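Side-chain contact in dITP/XTP pyrophosphatase (PDB 3TQU), which probably hydrolyses non-canonical purine nucleoside triphosphates such as XTP, dITP and ITP to their monophosphates and diphosphate, probably keeping these triphosphates out of DNA and RNA: residues Q192-T195 against V196-A200. Numbering follows the deposited sequence.
Sequences QLST and VLTEA
The carbonyl oxygen of Ser-194 is gripped twice by Thr-198, one helical turn further on. Thr-198 N reaches Ser-194 O at 2.7 Å in the regular i to i+4 bond of the helix, with an N-H...O angle of 163°. Thr-198 OG1 donates to the same Ser-194 O, also at 2.7 Å, from above the carbonyl plane, 44° out of it. The hydroxyl folds back to this oxygen because OG1 lies beside its own backbone N and opposite the carbonyl carbon (chi1 -61°), the common way for a helical threonine to hydrogen-bond back to a carbonyl of the preceding turn. On the same face, Ser-194 OG stands 3.5 Å from Thr-198 OG1. Further round, Leu-193 and Leu-197 form an i to i+4 apolar pair: their side chains cross at a slant, with Leu-197 CD1 3.8 Å from Leu-193 CG and 4.0 Å from Leu-193 CD1. One branch of Val-196, CG2, lies 3.4 Å from Gln-192 O, the acceptor of its own backbone N-H. All this belongs to the last turns of helix 185-199, near the modelled C-terminus. Leu-193 is buried against Met-20 of helix 14-23 and Leu-137 and Cys-139 of strand 137-147, Leu-197 rests on Leu-24 and Leu-27 in the loop after helix 14-23, and Gln-192 NE2 bonds to His-140 O of the strand.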
# COMPACT_ATOMS: atom_id res chain seq x y z
N GLN A 192 4.70 -1.29 13.05
CA GLN A 192 3.73 -2.06 12.27
C GLN A 192 4.41 -3.28 11.66
O GLN A 192 3.87 -4.39 11.70
CB GLN A 192 3.12 -1.21 11.15
CG GLN A 192 2.34 0.02 11.63
CD GLN A 192 1.88 0.89 10.47
OE1 GLN A 192 1.78 0.42 9.34
NE2 GLN A 192 1.61 2.16 10.75
N LEU A 193 5.59 -3.06 11.09
CA LEU A 193 6.40 -4.13 10.51
C LEU A 193 6.78 -5.17 11.56
O LEU A 193 6.68 -6.38 11.32
CB LEU A 193 7.66 -3.56 9.87
CG LEU A 193 8.62 -4.58 9.25
CD1 LEU A 193 7.99 -5.21 8.02
CD2 LEU A 193 9.95 -3.92 8.89
N SER A 194 7.23 -4.71 12.72
CA SER A 194 7.64 -5.61 13.80
C SER A 194 6.48 -6.49 14.25
O SER A 194 6.64 -7.68 14.47
CB SER A 194 8.19 -4.82 14.98
OG SER A 194 8.59 -5.70 16.02
N THR A 195 5.31 -5.88 14.40
CA THR A 195 4.13 -6.62 14.82
C THR A 195 3.86 -7.79 13.88
O THR A 195 3.59 -8.91 14.32
CB THR A 195 2.89 -5.71 14.89
OG1 THR A 195 3.07 -4.74 15.93
CG2 THR A 195 1.64 -6.53 15.18
N VAL A 196 3.95 -7.53 12.58
CA VAL A 196 3.70 -8.57 11.58
C VAL A 196 4.78 -9.64 11.61
O VAL A 196 4.48 -10.84 11.60
CB VAL A 196 3.57 -7.98 10.17
CG1 VAL A 196 3.42 -9.10 9.14
CG2 VAL A 196 2.39 -7.02 10.09
N LEU A 197 6.04 -9.22 11.65
CA LEU A 197 7.15 -10.16 11.63
C LEU A 197 7.21 -10.99 12.90
O LEU A 197 7.47 -12.20 12.85
CB LEU A 197 8.47 -9.42 11.41
CG LEU A 197 8.66 -8.84 10.00
CD1 LEU A 197 9.98 -8.10 9.88
CD2 LEU A 197 8.56 -9.95 8.96
N THR A 198 6.98 -10.35 14.04
CA THR A 198 6.96 -11.04 15.32
C THR A 198 5.86 -12.09 15.36
O THR A 198 6.07 -13.21 15.83
CB THR A 198 6.74 -10.05 16.48
OG1 THR A 198 7.81 -9.10 16.50
CG2 THR A 198 6.69 -10.79 17.81
N GLU A 199 4.68 -11.72 14.86
CA GLU A 199 3.54 -12.62 14.83
C GLU A 199 3.83 -13.81 13.92
O GLU A 199 3.47 -14.95 14.23
CB GLU A 199 2.28 -11.88 14.35
CG GLU A 199 0.97 -12.56 14.70
CD GLU A 199 0.58 -13.65 13.71
OE1 GLU A 199 1.26 -13.78 12.67
OE2 GLU A 199 -0.40 -14.38 13.98
N ALA A 200 4.50 -13.54 12.80
CA ALA A 200 4.96 -14.60 11.90
C ALA A 200 6.12 -15.36 12.54
O ALA A 200 5.93 -16.44 13.11
CB ALA A 200 5.38 -14.01 10.56